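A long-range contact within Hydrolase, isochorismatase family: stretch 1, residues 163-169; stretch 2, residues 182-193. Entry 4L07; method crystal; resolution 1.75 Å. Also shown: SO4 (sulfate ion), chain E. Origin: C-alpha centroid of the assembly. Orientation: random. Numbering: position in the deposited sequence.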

# COMPACT_ATOMS: atom_id res chain seq x y z
N LYS A 163 17.54 1.15 3.11
CA LYS A 163 18.49 2.25 3.31
C LYS A 163 18.63 3.00 2.00
O LYS A 163 18.57 2.39 0.92
CB LYS A 163 19.83 1.71 3.79
CG LYS A 163 19.76 1.13 5.20
CD LYS A 163 20.80 0.05 5.42
CE LYS A 163 20.81 -0.41 6.87
NZ LYS A 163 21.52 0.56 7.75
N VAL A 164 18.81 4.31 2.08
CA VAL A 164 18.76 5.16 0.89
C VAL A 164 19.99 6.03 0.71
O VAL A 164 20.41 6.74 1.63
CB VAL A 164 17.50 6.07 0.90
CG1 VAL A 164 17.45 6.94 -0.34
CG2 VAL A 164 16.24 5.23 0.97
N LEU A 165 20.53 5.99 -0.51
CA LEU A 165 21.61 6.88 -0.93
C LEU A 165 21.16 7.70 -2.13
O LEU A 165 20.54 7.18 -3.06
CB LEU A 165 22.85 6.05 -1.31
CG LEU A 165 23.36 5.01 -0.29
CD1 LEU A 165 24.52 4.22 -0.88
CD2 LEU A 165 23.78 5.67 1.02
N VAL A 166 21.47 9.00 -2.10
CA VAL A 166 21.09 9.88 -3.20
C VAL A 166 22.30 10.67 -3.73
O VAL A 166 22.78 11.59 -3.07
CB VAL A 166 19.91 10.81 -2.81
CG1 VAL A 166 20.19 11.55 -1.52
CG2 VAL A 166 19.58 11.79 -3.93
N PRO A 167 22.80 10.28 -4.92
CA PRO A 167 23.85 11.08 -5.56
C PRO A 167 23.27 12.37 -6.13
O PRO A 167 22.52 12.33 -7.11
CB PRO A 167 24.38 10.16 -6.66
CG PRO A 167 23.28 9.19 -6.94
CD PRO A 167 22.54 9.03 -5.64
N ALA A 168 23.62 13.49 -5.51
CA ALA A 168 23.06 14.80 -5.85
C ALA A 168 23.28 15.17 -7.32
O ALA A 168 22.43 15.79 -7.95
CB ALA A 168 23.63 15.87 -4.94
N ASP A 169 24.43 14.75 -7.86
CA ASP A 169 24.77 15.04 -9.25
C ASP A 169 24.04 14.15 -10.26
O ASP A 169 24.31 14.20 -11.46
CB ASP A 169 26.30 14.99 -9.47
CG ASP A 169 26.91 13.63 -9.18
OD1 ASP A 169 27.94 13.31 -9.80
OD2 ASP A 169 26.36 12.87 -8.35
N SER A 182 15.01 20.04 -0.91
CA SER A 182 14.76 18.60 -0.78
C SER A 182 16.01 17.81 -0.40
O SER A 182 15.93 16.88 0.40
CB SER A 182 14.09 18.02 -2.03
OG SER A 182 12.68 18.08 -1.88
N LEU A 183 17.16 18.19 -0.94
CA LEU A 183 18.41 17.52 -0.57
C LEU A 183 18.72 17.73 0.90
O LEU A 183 19.23 16.83 1.56
CB LEU A 183 19.59 17.99 -1.44
CG LEU A 183 19.55 17.52 -2.89
CD1 LEU A 183 20.76 18.08 -3.64
CD2 LEU A 183 19.50 16.00 -3.01
N TYR A 184 18.38 18.91 1.42
CA TYR A 184 18.56 19.18 2.85
C TYR A 184 17.67 18.26 3.68
O TYR A 184 18.15 17.58 4.60
CB TYR A 184 18.27 20.65 3.18
CG TYR A 184 18.34 20.93 4.67
CD1 TYR A 184 19.57 21.05 5.32
CD2 TYR A 184 17.18 21.05 5.44
CE1 TYR A 184 19.64 21.30 6.68
CE2 TYR A 184 17.24 21.29 6.80
CZ TYR A 184 18.47 21.42 7.42
OH TYR A 184 18.56 21.66 8.77
N ASP A 185 16.37 18.23 3.36
CA ASP A 185 15.43 17.38 4.09
C ASP A 185 15.83 15.91 4.04
O ASP A 185 15.71 15.19 5.04
CB ASP A 185 14.01 17.54 3.56
CG ASP A 185 13.38 18.88 3.91
OD1 ASP A 185 13.92 19.66 4.73
OD2 ASP A 185 12.30 19.14 3.35
N ILE A 186 16.27 15.45 2.87
CA ILE A 186 16.72 14.07 2.70
C ILE A 186 17.92 13.77 3.61
O ILE A 186 17.87 12.83 4.41
CB ILE A 186 17.02 13.72 1.22
CG1 ILE A 186 15.71 13.70 0.42
CG2 ILE A 186 17.73 12.38 1.12
CD1 ILE A 186 15.91 13.83 -1.08
N GLN A 187 18.96 14.59 3.52
CA GLN A 187 20.17 14.42 4.36
C GLN A 187 19.85 14.39 5.86
O GLN A 187 20.44 13.61 6.61
CB GLN A 187 21.20 15.50 4.04
CG GLN A 187 22.51 15.42 4.84
CD GLN A 187 23.23 14.08 4.69
OE1 GLN A 187 23.24 13.48 3.62
NE2 GLN A 187 23.84 13.62 5.78
N GLN A 188 18.89 15.21 6.28
CA GLN A 188 18.52 15.27 7.68
C GLN A 188 17.69 14.06 8.12
O GLN A 188 17.95 13.49 9.18
CB GLN A 188 17.77 16.57 8.00
CG GLN A 188 18.64 17.83 7.90
CD GLN A 188 19.90 17.73 8.76
OE1 GLN A 188 20.99 18.10 8.31
NE2 GLN A 188 19.76 17.22 9.97
N LYS A 189 16.72 13.67 7.29
CA LYS A 189 15.65 12.77 7.76
C LYS A 189 15.54 11.41 7.08
O LYS A 189 15.01 10.47 7.68
CB LYS A 189 14.29 13.47 7.65
CG LYS A 189 14.21 14.81 8.37
CD LYS A 189 12.79 15.35 8.38
CE LYS A 189 12.72 16.73 9.01
NZ LYS A 189 11.36 17.33 8.91
N TYR A 190 16.01 11.30 5.84
CA TYR A 190 15.61 10.15 5.00
C TYR A 190 16.73 9.31 4.41
O TYR A 190 16.58 8.10 4.28
CB TYR A 190 14.65 10.60 3.90
CG TYR A 190 13.46 11.39 4.41
CD1 TYR A 190 12.57 10.83 5.35
CD2 TYR A 190 13.23 12.69 3.99
CE1 TYR A 190 11.49 11.56 5.83
CE2 TYR A 190 12.16 13.43 4.46
CZ TYR A 190 11.29 12.86 5.38
OH TYR A 190 10.23 13.60 5.85
N GLY A 191 17.84 9.93 4.03
CA GLY A 191 18.92 9.17 3.40
C GLY A 191 20.22 9.94 3.41
O GLY A 191 20.28 11.04 3.94
N ASP A 192 21.26 9.34 2.85
CA ASP A 192 22.54 10.04 2.70
C ASP A 192 22.69 10.65 1.31
O ASP A 192 22.67 9.94 0.30
CB ASP A 192 23.72 9.11 3.02
CG ASP A 192 24.11 9.13 4.50
OD1 ASP A 192 23.52 9.93 5.26
OD2 ASP A 192 25.00 8.36 4.90
N VAL A 193 22.84 11.97 1.28
CA VAL A 193 23.13 12.71 0.06
C VAL A 193 24.64 12.66 -0.17
O VAL A 193 25.44 12.98 0.71
CB VAL A 193 22.64 14.17 0.13
CG1 VAL A 193 22.96 14.93 -1.15
CG2 VAL A 193 21.14 14.21 0.40
S SO4 E . 8.89 15.27 11.37
O1 SO4 E . 7.70 15.91 10.78
O2 SO4 E . 9.98 15.21 10.37
O3 SO4 E . 9.35 16.05 12.54
O4 SO4 E . 8.54 13.91 11.83
O HOH W 1 18.26 5.77 4.52

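Two parallel strands, Lys163 to Pro167 and the segment beginning at Asp192, lie side by side, and the helix that precedes the second strand packs its apolar residues against the first. Lys163 opens stretch 1 without touching stretch 2; its side chain leads away, and its amino group is bonded elsewhere in the structure. At Val164 the pairing begins. A water bridges the two stretches here, accepting from Val164 N (2.9 Å) and donating to Tyr190 O (2.9 Å), so it fills a place where the two backbones do not bond directly. Val164 O then accepts a hydrogen bond from Asp192 N at 3.0 Å, with an N-H...O angle of 161°. The same oxygen, Val164 O, lies 3.4 Å from Gly191 CA, and a side chain on this glycine would clash: an ideal CB would sit 2.8 Å from Val164 O. The absence of a side chain at Gly191 leaves room for this close approach to Val164 O.

Leu165 pairs with Asp192 in parallel register, their CA atoms 4.9 Å apart and their side chains on the same face of the sheet. Leu165 CD2 reaches to 4.0 Å from Asp192 CB, the aliphatic part of the acid, while both carboxylate oxygens of Asp192 are hydrogen-bonded elsewhere in the structure. Leu165 CA also makes a CA-H...O contact with Asp192 O at 3.5 Å. Asp192 O has a stronger partner in Val166 N, which donates a hydrogen bond to it at 2.8 Å with a nearly straight angle of 170°. Asp192 therefore bonds through its N to Val164 and through its O to Val166, the alternation typical of parallel strands.

Val166 is the apolar hub, buried and facing the helix. On the face shared with Val193, Val166 CG1 meets Val193 CG2 at 3.4 Å and Ile186 CG2 at 3.7 Å, while Val166 CG2 lies 4.3 Å from Leu183 CD2. These contacts shield hydrocarbon from water and tie strand to helix. Val166 O adds a CA-H...O contact to Val193 CA at 3.3 Å. Val193 N turns instead to its own stretch, donating to Gln187 OE1 at 2.8 Å, which links the second strand back to the helix before it.

Pro167 points away and makes no contact. Ala168, at the start of a 3-10 segment, turns its methyl toward stretch 2, where Ala168 CB lies 3.8 Å from Leu183 CD1 and 4.0 Å from Val193 CG1, extending the apolar cluster. Asp169 is out of reach, its carboxylate satisfied elsewhere.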